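Local atomic coordinates of xyloglucan-specific endo-beta-1,4-glucanase BoGH9A (Bacteroides ovatus, PDB entry 6DHT), a protein that cleaves the beta-1,4-glucan backbone of xyloglucan internally, releasing xyloglucan oligosaccharides for use by this gut bacterium. Residues 13-21 / 33-41. Residues are numbered along the deposited sequence; the frame is centred on the assembly and turned at random.
Sequences IPNDAIRLN and AVVDSGKVE
The guanidinium of R19 lies face-on against D36, whose CB sits over the centre of the group, 3.5 Å from R19 CZ. Guanidinium and carboxylate planes are only 26° apart, a stacked salt bridge (R19 NH1 to D36 OD2, 3.4 Å) rather than an end-on pair. Stacking of this kind leaves the N-H groups at the rim available for other acceptors: NE of R19 donates almost in its own plane to D16 O at 2.9 Å, NH2 reaches a water that in turn donates to D36 OD2, and NH1 bonds to the backbone O of N478. A bend at chi2 (-68°) turns the arginine chain back toward D16. Replacing R19 with a leucine would probably leave D16 O without its side-chain donor and D36 facing K70 and R72, its other salt-bridge partners, without this stacked mate. Beneath the charges, the backbones pair antiparallel: R19 and V34 exchange two hydrogen bonds, R19 N to V34 O and V34 N to R19 O, both 2.8 Å, and D36 N binds A17 O just beyond. I18 and V35 form the adjacent non-hydrogen-bonded pair, their side chains on the face turned from the arginine, where I13 lies across V35 at about a right angle, its CD1 3.6 Å from V35 CG1. Within the N-terminal Ig-like domain, 18-19 is an edge strand pairing with 32-35, whose other side is bonded to strand 72-76; I18 and A33 pack on strands 93-99 and 84-90 of the second sheet, whereas N21 bonds to D472 near the end of helix 461-474 and R19 to N478 in the loop just after it.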
loop_
_atom_site.group_PDB
_atom_site.type_symbol
_atom_site.label_atom_id
_atom_site.label_comp_id
_atom_site.label_asym_id
_atom_site.label_seq_id
_atom_site.Cartn_x
_atom_site.Cartn_y
_atom_site.Cartn_z
ATOM N N ILE A 13 26.053 20.461 15.991
ATOM C CA ILE A 13 25.108 19.707 15.159
ATOM C C ILE A 13 25.198 18.210 15.449
ATOM O O ILE A 13 26.236 17.587 15.233
ATOM C CB ILE A 13 25.329 19.965 13.646
ATOM C CG1 ILE A 13 24.810 18.785 12.800
ATOM C CG2 ILE A 13 26.798 20.228 13.368
ATOM C CD1 ILE A 13 24.959 18.959 11.313
ATOM N N PRO A 14 24.102 17.620 15.932
ATOM C CA PRO A 14 24.164 16.188 16.243
ATOM C C PRO A 14 24.092 15.275 14.999
ATOM O O PRO A 14 23.614 15.676 13.927
ATOM C CB PRO A 14 22.939 15.982 17.126
ATOM C CG PRO A 14 21.954 17.023 16.648
ATOM C CD PRO A 14 22.763 18.194 16.184
ATOM N N ASN A 15 24.585 14.048 15.147
ATOM C CA ASN A 15 24.468 13.051 14.082
ATOM C C ASN A 15 23.015 12.923 13.631
ATOM O O ASN A 15 22.742 12.781 12.433
ATOM C CB ASN A 15 24.994 11.694 14.547
ATOM C CG ASN A 15 26.482 11.716 14.874
ATOM O OD1 ASN A 15 27.208 12.622 14.477
ATOM N ND2 ASN A 15 26.940 10.693 15.583
ATOM N N ASP A 16 22.124 13.002 14.621
ATOM C CA ASP A 16 20.665 13.006 14.485
ATOM C C ASP A 16 20.119 13.964 13.432
ATOM O O ASP A 16 19.025 13.767 12.905
ATOM C CB ASP A 16 20.067 13.450 15.828
ATOM C CG ASP A 16 18.988 12.523 16.323
ATOM O OD1 ASP A 16 18.919 12.306 17.551
ATOM O OD2 ASP A 16 18.205 12.013 15.490
ATOM N N ALA A 17 20.858 15.031 13.167
ATOM C CA ALA A 17 20.371 16.102 12.313
ATOM C C ALA A 17 20.541 15.745 10.847
ATOM O O ALA A 17 19.985 16.413 9.986
ATOM C CB ALA A 17 21.127 17.405 12.631
ATOM N N ILE A 18 21.371 14.751 10.571
ATOM C CA ILE A 18 21.622 14.355 9.180
ATOM C C ILE A 18 20.498 13.409 8.710
ATOM O O ILE A 18 20.412 12.276 9.156
ATOM C CB ILE A 18 23.000 13.689 8.981
ATOM C CG1 ILE A 18 24.102 14.601 9.562
ATOM C CG2 ILE A 18 23.245 13.391 7.490
ATOM C CD1 ILE A 18 25.434 13.942 9.674
ATOM N N ARG A 19 19.650 13.906 7.823
ATOM C CA ARG A 19 18.449 13.172 7.402
ATOM C C ARG A 19 18.718 12.555 6.034
ATOM O O ARG A 19 19.086 13.231 5.074
ATOM C CB ARG A 19 17.253 14.124 7.385
ATOM C CG ARG A 19 17.012 14.848 8.714
ATOM C CD ARG A 19 16.564 13.879 9.814
ATOM N NE ARG A 19 16.767 14.439 11.150
ATOM C CZ ARG A 19 15.901 15.216 11.772
ATOM N NH1 ARG A 19 14.766 15.580 11.212
ATOM N NH2 ARG A 19 16.203 15.671 12.983
ATOM N N LEU A 20 18.597 11.236 5.960
ATOM C CA LEU A 20 18.896 10.556 4.707
ATOM C C LEU A 20 18.077 9.276 4.583
ATOM O O LEU A 20 17.445 8.835 5.519
ATOM C CB LEU A 20 20.393 10.250 4.601
ATOM C CG LEU A 20 20.950 9.050 5.376
ATOM C CD1 LEU A 20 22.407 8.872 5.082
ATOM C CD2 LEU A 20 20.761 9.196 6.901
ATOM N N ASN A 21 18.136 8.669 3.408
ATOM C CA ASN A 21 17.598 7.337 3.206
ATOM C C ASN A 21 18.445 6.353 4.006
ATOM O O ASN A 21 19.609 6.108 3.700
ATOM C CB ASN A 21 17.647 7.024 1.720
ATOM C CG ASN A 21 17.072 5.660 1.390
ATOM O OD1 ASN A 21 17.255 4.695 2.135
ATOM N ND2 ASN A 21 16.410 5.563 0.237
ATOM N N ALA A 33 21.316 14.028 1.083
ATOM C CA ALA A 33 20.989 14.057 2.490
ATOM C C ALA A 33 20.630 15.492 2.832
ATOM O O ALA A 33 21.004 16.395 2.096
ATOM C CB ALA A 33 22.185 13.590 3.324
ATOM N N VAL A 34 19.857 15.682 3.886
ATOM C CA VAL A 34 19.444 17.012 4.307
ATOM C C VAL A 34 19.734 17.178 5.786
ATOM O O VAL A 34 19.307 16.370 6.612
ATOM C CB VAL A 34 17.960 17.247 4.051
ATOM C CG1 VAL A 34 17.520 18.577 4.646
ATOM C CG2 VAL A 34 17.685 17.222 2.559
ATOM N N VAL A 35 20.454 18.245 6.129
ATOM C CA VAL A 35 20.657 18.565 7.528
ATOM C C VAL A 35 19.420 19.323 8.001
ATOM O O VAL A 35 19.032 20.318 7.395
ATOM C CB VAL A 35 21.912 19.411 7.708
ATOM C CG1 VAL A 35 22.142 19.653 9.181
ATOM C CG2 VAL A 35 23.126 18.747 7.117
ATOM N N ASP A 36 18.788 18.843 9.064
ATOM C CA ASP A 36 17.478 19.328 9.477
ATOM C C ASP A 36 17.496 20.745 10.059
ATOM O O ASP A 36 16.470 21.423 10.053
ATOM C CB ASP A 36 16.871 18.374 10.512
ATOM C CG ASP A 36 15.444 18.735 10.893
ATOM O OD1 ASP A 36 14.590 18.889 9.997
ATOM O OD2 ASP A 36 15.152 18.846 12.103
ATOM N N SER A 37 18.649 21.163 10.575
ATOM C CA SER A 37 18.785 22.495 11.171
ATOM C C SER A 37 20.233 22.737 11.505
ATOM O O SER A 37 20.989 21.795 11.714
ATOM C CB SER A 37 17.930 22.646 12.429
ATOM O OG SER A 37 18.346 21.757 13.450
ATOM N N GLY A 38 20.611 24.011 11.530
ATOM C CA GLY A 38 21.964 24.404 11.875
ATOM C C GLY A 38 22.700 25.017 10.705
ATOM O O GLY A 38 22.306 24.876 9.549
ATOM N N LYS A 39 23.794 25.703 11.009
ATOM C CA LYS A 39 24.602 26.340 9.991
ATOM C C LYS A 39 25.631 25.349 9.450
ATOM O O LYS A 39 26.454 24.825 10.199
ATOM C CB LYS A 39 25.288 27.577 10.590
ATOM C CG LYS A 39 25.910 28.508 9.553
ATOM C CD LYS A 39 26.254 29.881 10.134
ATOM C CE LYS A 39 27.014 30.749 9.129
ATOM N NZ LYS A 39 26.455 30.670 7.743
ATOM N N VAL A 40 25.561 25.085 8.146
ATOM C CA VAL A 40 26.456 24.153 7.470
ATOM C C VAL A 40 27.007 24.838 6.223
ATOM O O VAL A 40 26.269 25.524 5.511
ATOM C CB VAL A 40 25.700 22.848 7.069
ATOM C CG1 VAL A 40 26.542 21.985 6.153
ATOM C CG2 VAL A 40 25.324 22.077 8.313
ATOM N N GLU A 41 28.296 24.655 5.951
ATOM C CA GLU A 41 28.911 25.264 4.781
ATOM C C GLU A 41 29.579 24.249 3.871
ATOM O O GLU A 41 29.836 24.531 2.698
ATOM C CB GLU A 41 29.925 26.324 5.224
ATOM C CG GLU A 41 29.269 27.493 5.948
ATOM C CD GLU A 41 30.260 28.538 6.421
ATOM O OE1 GLU A 41 31.476 28.379 6.174
ATOM O OE2 GLU A 41 29.814 29.526 7.043
HETATM O O HOH W 1 13.808 16.838 14.215
#